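Local coordinates for protein aminopeptidase YwaD (Bacillus subtilis, PDB 6HC6) that removes single amino acids from the N-termini of peptides as a secreted, two-zinc aminopeptidase of the M28 family, at residues L41-L55 against G264-V276. Numbering follows the deposited sequence.
Sequences LPFKAKHAYSTISQL and GSGTSVMLEMARV. With ACT (acetate ion), chain F; ACT (acetate ion), chain G.
Glu272 has CG trans to its backbone N (chi1 173°), which lays CG over one face of the Phe43 ring, 3.6 Å from its centroid; the bend at chi2 (67°) turns the carboxylate toward Lys44 and His47. Four donors grip that buried group. Glu272 OE2 takes the backbone N of Lys44 at 2.9 Å on its anti side, and Glu272 OE1 takes His47 ND1 at 3.0 Å from above the carboxylate plane. From the opposite face Arg275 bonds side-on, NE to Glu272 OE1 and NH2 to Glu272 OE2 (2.7 Å), a salt bridge. A glutamine here would probably cost Arg275 its charged mate and set an NH2 against two donors. Ala48 O lies 3.3 Å from Ser268 CB; Ser268 OG turns back to Ser265 O, and a water joins Thr51 OG1 to Ser268 O. Ile52 CG1 lies against Gly264 O, and Leu55 CD1 reaches Thr267 CG2. The axes of segments 45-55 and 264-276 make 134° N-to-C. Helix 260-277, which sets the Ser265 side chain about 8 Å from a bound zinc ion, lies between helix 45-59 and strand 244-250, with helix 412-430 touching Phe43 and Ile52 and helix 67-82 touching Leu55 and Leu271.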
ATOM      1  N   LEU A  41       1.397 -29.575   2.646  1.00 41.26           N
ATOM      2  CA  LEU A  41       1.581 -28.300   1.957  1.00 31.21           C
ATOM      3  C   LEU A  41       2.868 -27.678   2.480  1.00 28.84           C
ATOM      4  O   LEU A  41       2.849 -26.930   3.469  1.00 32.86           O
ATOM      5  CB  LEU A  41       0.381 -27.385   2.173  1.00 33.41           C
ATOM      6  CG  LEU A  41      -0.976 -28.032   1.905  1.00 41.24           C
ATOM      7  CD1 LEU A  41      -2.117 -27.205   2.486  1.00 39.26           C
ATOM      8  CD2 LEU A  41      -1.133 -28.226   0.410  1.00 45.82           C
ATOM      9  N   PRO A  42       4.015 -27.967   1.845  1.00 38.16           N
ATOM     10  CA  PRO A  42       5.342 -27.570   2.380  1.00 27.93           C
ATOM     11  C   PRO A  42       5.697 -26.112   2.111  1.00 27.58           C
ATOM     12  O   PRO A  42       6.629 -25.784   1.371  1.00 27.86           O
ATOM     13  CB  PRO A  42       6.286 -28.545   1.666  1.00 29.14           C
ATOM     14  CG  PRO A  42       5.612 -28.832   0.363  1.00 38.11           C
ATOM     15  CD  PRO A  42       4.126 -28.829   0.652  1.00 38.45           C
ATOM     16  N   PHE A  43       4.937 -25.201   2.714  1.00 25.04           N
ATOM     17  CA  PHE A  43       5.304 -23.789   2.679  1.00 22.81           C
ATOM     18  C   PHE A  43       6.617 -23.594   3.433  1.00 28.07           C
ATOM     19  O   PHE A  43       6.759 -24.050   4.568  1.00 28.39           O
ATOM     20  CB  PHE A  43       4.195 -22.927   3.296  1.00 22.27           C
ATOM     21  CG  PHE A  43       4.453 -21.446   3.196  1.00 23.43           C
ATOM     22  CD1 PHE A  43       5.303 -20.805   4.099  1.00 26.04           C
ATOM     23  CD2 PHE A  43       3.855 -20.686   2.199  1.00 20.81           C
ATOM     24  CE1 PHE A  43       5.556 -19.444   3.999  1.00 24.74           C
ATOM     25  CE2 PHE A  43       4.094 -19.328   2.098  1.00 20.49           C
ATOM     26  CZ  PHE A  43       4.945 -18.701   2.990  1.00 29.48           C
ATOM     27  N   LYS A  44       7.583 -22.930   2.802  1.00 24.43           N
ATOM     28  CA  LYS A  44       8.895 -22.729   3.419  1.00 26.83           C
ATOM     29  C   LYS A  44       9.192 -21.238   3.503  1.00 28.51           C
ATOM     30  O   LYS A  44       9.430 -20.579   2.480  1.00 26.26           O
ATOM     31  CB  LYS A  44       9.980 -23.472   2.651  1.00 33.63           C
ATOM     32  CG  LYS A  44       9.792 -24.983   2.704  1.00 35.80           C
ATOM     33  CD  LYS A  44      10.882 -25.708   1.972  1.00 36.52           C
ATOM     34  CE  LYS A  44      10.519 -27.174   1.773  1.00 35.44           C
ATOM     35  NZ  LYS A  44      11.658 -27.914   1.178  1.00 43.08           N
ATOM     36  N   ALA A  45       9.197 -20.719   4.731  1.00 25.44           N
ATOM     37  CA  ALA A  45       9.450 -19.296   4.936  1.00 24.70           C
ATOM     38  C   ALA A  45      10.834 -18.886   4.445  1.00 25.61           C
ATOM     39  O   ALA A  45      11.038 -17.719   4.094  1.00 25.41           O
ATOM     40  CB  ALA A  45       9.285 -18.938   6.417  1.00 21.71           C
ATOM     41  N   LYS A  46      11.799 -19.813   4.400  1.00 27.48           N
ATOM     42  CA  LYS A  46      13.121 -19.425   3.908  1.00 27.91           C
ATOM     43  C   LYS A  46      13.037 -18.937   2.465  1.00 29.67           C
ATOM     44  O   LYS A  46      13.733 -17.991   2.081  1.00 29.45           O
ATOM     45  CB  LYS A  46      14.122 -20.583   4.038  1.00 27.77           C
ATOM     46  CG  LYS A  46      13.876 -21.760   3.108  1.00 25.09           C
ATOM     47  CD  LYS A  46      14.881 -22.886   3.337  1.00 27.59           C
ATOM     48  CE  LYS A  46      14.608 -24.045   2.388  1.00 29.58           C
ATOM     49  NZ  LYS A  46      15.451 -25.248   2.670  1.00 31.42           N
ATOM     50  N   HIS A  47      12.163 -19.553   1.662  1.00 26.88           N
ATOM     51  CA  HIS A  47      11.956 -19.083   0.296  1.00 25.02           C
ATOM     52  C   HIS A  47      11.388 -17.681   0.285  1.00 23.11           C
ATOM     53  O   HIS A  47      11.794 -16.840  -0.528  1.00 26.38           O
ATOM     54  CB  HIS A  47      11.000 -20.006  -0.448  1.00 21.43           C
ATOM     55  CG  HIS A  47      11.528 -21.384  -0.653  1.00 25.47           C
ATOM     56  ND1 HIS A  47      10.724 -22.430  -1.046  1.00 32.89           N
ATOM     57  CD2 HIS A  47      12.776 -21.888  -0.530  1.00 33.61           C
ATOM     58  CE1 HIS A  47      11.454 -23.525  -1.154  1.00 35.19           C
ATOM     59  NE2 HIS A  47      12.703 -23.224  -0.844  1.00 33.95           N
ATOM     60  N   ALA A  48      10.410 -17.425   1.154  1.00 21.14           N
ATOM     61  CA  ALA A  48       9.831 -16.089   1.220  1.00 22.15           C
ATOM     62  C   ALA A  48      10.871 -15.073   1.677  1.00 25.37           C
ATOM     63  O   ALA A  48      10.968 -13.976   1.108  1.00 24.43           O
ATOM     64  CB  ALA A  48       8.608 -16.082   2.146  1.00 21.80           C
ATOM     65  N   TYR A  49      11.661 -15.420   2.699  1.00 24.10           N
ATOM     66  CA  TYR A  49      12.738 -14.538   3.140  1.00 19.71           C
ATOM     67  C   TYR A  49      13.647 -14.168   1.971  1.00 26.13           C
ATOM     68  O   TYR A  49      13.976 -12.991   1.764  1.00 23.47           O
ATOM     69  CB  TYR A  49      13.543 -15.213   4.262  1.00 20.37           C
ATOM     70  CG  TYR A  49      14.564 -14.290   4.894  1.00 27.29           C
ATOM     71  CD1 TYR A  49      15.862 -14.213   4.399  1.00 29.80           C
ATOM     72  CD2 TYR A  49      14.218 -13.466   5.963  1.00 26.95           C
ATOM     73  CE1 TYR A  49      16.793 -13.362   4.963  1.00 31.04           C
ATOM     74  CE2 TYR A  49      15.151 -12.611   6.539  1.00 25.33           C
ATOM     75  CZ  TYR A  49      16.432 -12.561   6.031  1.00 29.92           C
ATOM     76  OH  TYR A  49      17.358 -11.701   6.583  1.00 31.68           O
ATOM     77  N   SER A  50      14.044 -15.171   1.179  1.00 25.34           N
ATOM     78  CA  SER A  50      14.903 -14.901   0.035  1.00 25.56           C
ATOM     79  C   SER A  50      14.250 -13.907  -0.917  1.00 23.00           C
ATOM     80  O   SER A  50      14.913 -12.999  -1.430  1.00 25.85           O
ATOM     81  CB  SER A  50      15.233 -16.201  -0.692  1.00 36.02           C
ATOM     82  OG  SER A  50      16.117 -15.946  -1.766  1.00 46.86           O
ATOM     83  N   THR A  51      12.952 -14.071  -1.174  1.00 21.44           N
ATOM     84  CA  THR A  51      12.257 -13.135  -2.055  1.00 19.76           C
ATOM     85  C   THR A  51      12.210 -11.740  -1.452  1.00 20.79           C
ATOM     86  O   THR A  51      12.370 -10.743  -2.166  1.00 21.48           O
ATOM     87  CB  THR A  51      10.852 -13.642  -2.343  1.00 22.93           C
ATOM     88  OG1 THR A  51      10.952 -14.921  -2.986  1.00 25.33           O
ATOM     89  CG2 THR A  51      10.105 -12.668  -3.251  1.00 23.50           C
ATOM     90  N   ILE A  52      11.998 -11.648  -0.138  1.00 17.83           N
ATOM     91  CA  ILE A  52      11.996 -10.336   0.513  1.00 21.46           C
ATOM     92  C   ILE A  52      13.357  -9.660   0.381  1.00 23.60           C
ATOM     93  O   ILE A  52      13.443  -8.436   0.199  1.00 19.31           O
ATOM     94  CB  ILE A  52      11.592 -10.465   1.993  1.00 19.05           C
ATOM     95  CG1 ILE A  52      10.158 -10.955   2.123  1.00 19.51           C
ATOM     96  CG2 ILE A  52      11.775  -9.114   2.716  1.00 21.03           C
ATOM     97  CD1 ILE A  52       9.787 -11.212   3.591  1.00 20.36           C
ATOM     98  N   SER A  53      14.441 -10.433   0.531  1.00 20.64           N
ATOM     99  CA  SER A  53      15.784  -9.883   0.347  1.00 22.16           C
ATOM    100  C   SER A  53      15.972  -9.353  -1.068  1.00 27.22           C
ATOM    101  O   SER A  53      16.542  -8.275  -1.271  1.00 25.98           O
ATOM    102  CB  SER A  53      16.840 -10.948   0.646  1.00 24.94           C
ATOM    103  OG  SER A  53      18.142 -10.438   0.437  1.00 29.63           O
ATOM    104  N   GLN A  54      15.539 -10.123  -2.063  1.00 23.16           N
ATOM    105  CA  GLN A  54      15.640  -9.658  -3.440  1.00 30.03           C
ATOM    106  C   GLN A  54      14.898  -8.343  -3.631  1.00 27.72           C
ATOM    107  O   GLN A  54      15.401  -7.424  -4.291  1.00 28.76           O
ATOM    108  CB  GLN A  54      15.088 -10.718  -4.386  1.00 31.36           C
ATOM    109  CG  GLN A  54      15.905 -11.988  -4.450  1.00 35.83           C
ATOM    110  CD  GLN A  54      15.374 -12.947  -5.507  1.00 43.45           C
ATOM    111  OE1 GLN A  54      14.228 -13.391  -5.438  1.00 47.82           O
ATOM    112  NE2 GLN A  54      16.203 -13.261  -6.494  1.00 53.34           N
ATOM    113  N   LEU A  55      13.699  -8.232  -3.062  1.00 21.68           N
ATOM    114  CA  LEU A  55      12.887  -7.044  -3.293  1.00 19.83           C
ATOM    115  C   LEU A  55      13.362  -5.857  -2.469  1.00 21.16           C
ATOM    116  O   LEU A  55      13.430  -4.738  -2.982  1.00 24.03           O
ATOM    117  CB  LEU A  55      11.419  -7.333  -2.985  1.00 16.86           C
ATOM    118  CG  LEU A  55      10.681  -8.304  -3.902  1.00 18.34           C
ATOM    119  CD1 LEU A  55       9.386  -8.764  -3.267  1.00 18.68           C
ATOM    120  CD2 LEU A  55      10.423  -7.686  -5.284  1.00 25.01           C
ATOM    121  N   GLY A 264       6.900  -6.438   0.842  1.00 15.02           N
ATOM    122  CA  GLY A 264       7.696  -7.568   0.387  1.00 15.31           C
ATOM    123  C   GLY A 264       7.197  -8.864   0.992  1.00 18.39           C
ATOM    124  O   GLY A 264       7.165  -9.907   0.331  1.00 19.75           O
ATOM    125  N   SER A 265       6.764  -8.805   2.253  1.00 17.46           N
ATOM    126  CA  SER A 265       6.297  -9.994   2.945  1.00 17.37           C
ATOM    127  C   SER A 265       5.123 -10.633   2.217  1.00 19.12           C
ATOM    128  O   SER A 265       5.136 -11.838   1.947  1.00 18.76           O
ATOM    129  CB  SER A 265       5.910  -9.652   4.391  1.00 18.74           C
ATOM    130  OG  SER A 265       4.769  -8.800   4.410  1.00 19.16           O
ATOM    131  N   GLY A 266       4.075  -9.858   1.930  1.00 17.78           N
ATOM    132  CA  GLY A 266       2.915 -10.445   1.274  1.00 17.36           C
ATOM    133  C   GLY A 266       3.232 -10.939  -0.123  1.00 15.96           C
ATOM    134  O   GLY A 266       2.745 -11.990  -0.550  1.00 17.23           O
ATOM    135  N   THR A 267       4.032 -10.173  -0.865  1.00 17.25           N
ATOM    136  CA  THR A 267       4.452 -10.611  -2.188  1.00 15.62           C
ATOM    137  C   THR A 267       5.185 -11.942  -2.105  1.00 17.24           C
ATOM    138  O   THR A 267       4.925 -12.865  -2.891  1.00 18.36           O
ATOM    139  CB  THR A 267       5.334  -9.539  -2.831  1.00 13.74           C
ATOM    140  OG1 THR A 267       4.582  -8.317  -2.955  1.00 16.86           O
ATOM    141  CG2 THR A 267       5.793  -9.981  -4.233  1.00 16.33           C
ATOM    142  N   SER A 268       6.068 -12.074  -1.115  1.00 20.21           N
ATOM    143  CA  SER A 268       6.881 -13.277  -0.983  1.00 21.25           C
ATOM    144  C   SER A 268       6.045 -14.474  -0.546  1.00 21.86           C
ATOM    145  O   SER A 268       6.268 -15.595  -1.014  1.00 20.12           O
ATOM    146  CB  SER A 268       8.020 -13.011   0.005  1.00 19.82           C
ATOM    147  OG  SER A 268       7.544 -13.003   1.343  1.00 25.83           O
ATOM    148  N   VAL A 269       5.079 -14.265   0.357  1.00 20.18           N
ATOM    149  CA  VAL A 269       4.227 -15.370   0.794  1.00 18.06           C
ATOM    150  C   VAL A 269       3.297 -15.801  -0.334  1.00 18.12           C
ATOM    151  O   VAL A 269       3.016 -16.993  -0.518  1.00 21.40           O
ATOM    152  CB  VAL A 269       3.441 -14.957   2.047  1.00 21.90           C
ATOM    153  CG1 VAL A 269       2.442 -16.033   2.432  1.00 20.11           C
ATOM    154  CG2 VAL A 269       4.403 -14.665   3.207  1.00 23.72           C
ATOM    155  N   MET A 270       2.793 -14.837  -1.095  1.00 18.46           N
ATOM    156  CA  MET A 270       1.991 -15.170  -2.266  1.00 18.67           C
ATOM    157  C   MET A 270       2.780 -16.051  -3.235  1.00 21.12           C
ATOM    158  O   MET A 270       2.257 -17.049  -3.747  1.00 22.44           O
ATOM    159  CB  MET A 270       1.529 -13.877  -2.939  1.00 20.18           C
ATOM    160  CG  MET A 270       0.715 -14.097  -4.222  1.00 22.19           C
ATOM    161  SD  MET A 270       1.774 -14.155  -5.680  1.00 24.65           S
ATOM    162  CE  MET A 270       2.245 -12.423  -5.851  1.00 20.07           C
ATOM    163  N   LEU A 271       4.044 -15.710  -3.494  1.00 22.43           N
ATOM    164  CA  LEU A 271       4.819 -16.485  -4.464  1.00 19.28           C
ATOM    165  C   LEU A 271       5.138 -17.874  -3.935  1.00 22.60           C
ATOM    166  O   LEU A 271       5.101 -18.856  -4.685  1.00 22.98           O
ATOM    167  CB  LEU A 271       6.104 -15.736  -4.827  1.00 18.69           C
ATOM    168  CG  LEU A 271       5.858 -14.532  -5.716  1.00 20.51           C
ATOM    169  CD1 LEU A 271       7.122 -13.679  -5.822  1.00 18.99           C
ATOM    170  CD2 LEU A 271       5.404 -15.000  -7.114  1.00 24.03           C
ATOM    171  N   GLU A 272       5.455 -17.984  -2.644  1.00 22.35           N
ATOM    172  CA  GLU A 272       5.725 -19.306  -2.093  1.00 22.87           C
ATOM    173  C   GLU A 272       4.458 -20.145  -2.035  1.00 26.10           C
ATOM    174  O   GLU A 272       4.508 -21.366  -2.241  1.00 27.17           O
ATOM    175  CB  GLU A 272       6.361 -19.184  -0.707  1.00 24.58           C
ATOM    176  CG  GLU A 272       6.531 -20.506   0.019  1.00 23.32           C
ATOM    177  CD  GLU A 272       7.545 -21.445  -0.633  1.00 24.86           C
ATOM    178  OE1 GLU A 272       8.152 -21.095  -1.673  1.00 28.57           O
ATOM    179  OE2 GLU A 272       7.727 -22.549  -0.101  1.00 28.43           O
ATOM    180  N   MET A 273       3.305 -19.521  -1.785  1.00 21.75           N
ATOM    181  CA  MET A 273       2.069 -20.294  -1.852  1.00 24.86           C
ATOM    182  C   MET A 273       1.834 -20.809  -3.264  1.00 23.67           C
ATOM    183  O   MET A 273       1.403 -21.954  -3.452  1.00 23.96           O
ATOM    184  CB  MET A 273       0.878 -19.459  -1.384  1.00 27.83           C
ATOM    185  CG  MET A 273      -0.407 -20.280  -1.276  1.00 31.90           C
ATOM    186  SD  MET A 273      -1.866 -19.220  -1.182  1.00 32.84           S
ATOM    187  CE  MET A 273      -1.260 -17.948  -0.024  1.00 23.71           C
ATOM    188  N   ALA A 274       2.123 -19.980  -4.272  1.00 21.60           N
ATOM    189  CA  ALA A 274       2.008 -20.440  -5.655  1.00 24.30           C
ATOM    190  C   ALA A 274       2.921 -21.631  -5.920  1.00 23.65           C
ATOM    191  O   ALA A 274       2.545 -22.565  -6.639  1.00 26.34           O
ATOM    192  CB  ALA A 274       2.329 -19.294  -6.608  1.00 25.74           C
ATOM    193  N   ARG A 275       4.131 -21.617  -5.357  1.00 23.65           N
ATOM    194  CA  ARG A 275       5.010 -22.775  -5.492  1.00 23.42           C
ATOM    195  C   ARG A 275       4.399 -24.008  -4.845  1.00 29.22           C
ATOM    196  O   ARG A 275       4.447 -25.108  -5.414  1.00 33.73           O
ATOM    197  CB  ARG A 275       6.384 -22.489  -4.882  1.00 27.26           C
ATOM    198  CG  ARG A 275       7.389 -23.609  -5.184  1.00 29.82           C
ATOM    199  CD  ARG A 275       8.638 -23.537  -4.322  1.00 37.52           C
ATOM    200  NE  ARG A 275       8.361 -23.784  -2.903  1.00 38.12           N
ATOM    201  CZ  ARG A 275       8.272 -24.987  -2.345  1.00 40.57           C
ATOM    202  NH1 ARG A 275       8.433 -26.092  -3.077  1.00 42.99           N
ATOM    203  NH2 ARG A 275       8.016 -25.089  -1.044  1.00 38.10           N
ATOM    204  N   VAL A 276       3.823 -23.852  -3.652  1.00 26.67           N
ATOM    205  CA  VAL A 276       3.228 -25.000  -2.973  1.00 26.25           C
ATOM    206  C   VAL A 276       2.028 -25.528  -3.750  1.00 26.29           C
ATOM    207  O   VAL A 276       1.857 -26.741  -3.908  1.00 31.24           O
ATOM    208  CB  VAL A 276       2.829 -24.630  -1.533  1.00 29.08           C
ATOM    209  CG1 VAL A 276       2.073 -25.805  -0.902  1.00 30.60           C
ATOM    210  CG2 VAL A 276       4.065 -24.309  -0.727  1.00 34.76           C
TER
HETATM  211  C   ACT F 503      14.570 -26.656  -0.781  1.00 60.27           C
HETATM  212  O   ACT F 503      14.255 -27.133   0.346  1.00 61.64           O
HETATM  213  OXT ACT F 503      14.698 -25.445  -1.113  1.00 59.27           O
HETATM  214  CH3 ACT F 503      14.846 -27.720  -1.905  1.00 56.28           C
HETATM  215  C   ACT G 504      10.157 -27.206  -5.788  1.00 54.72           C
HETATM  216  O   ACT G 504       8.951 -27.107  -5.440  1.00 57.66           O
HETATM  217  OXT ACT G 504      11.041 -28.001  -5.356  1.00 60.00           O
HETATM  218  CH3 ACT G 504      10.628 -26.222  -6.896  1.00 51.91           C
HETATM  219  O   HOH W   1       8.752 -16.373  -2.097  1.00 20.39           O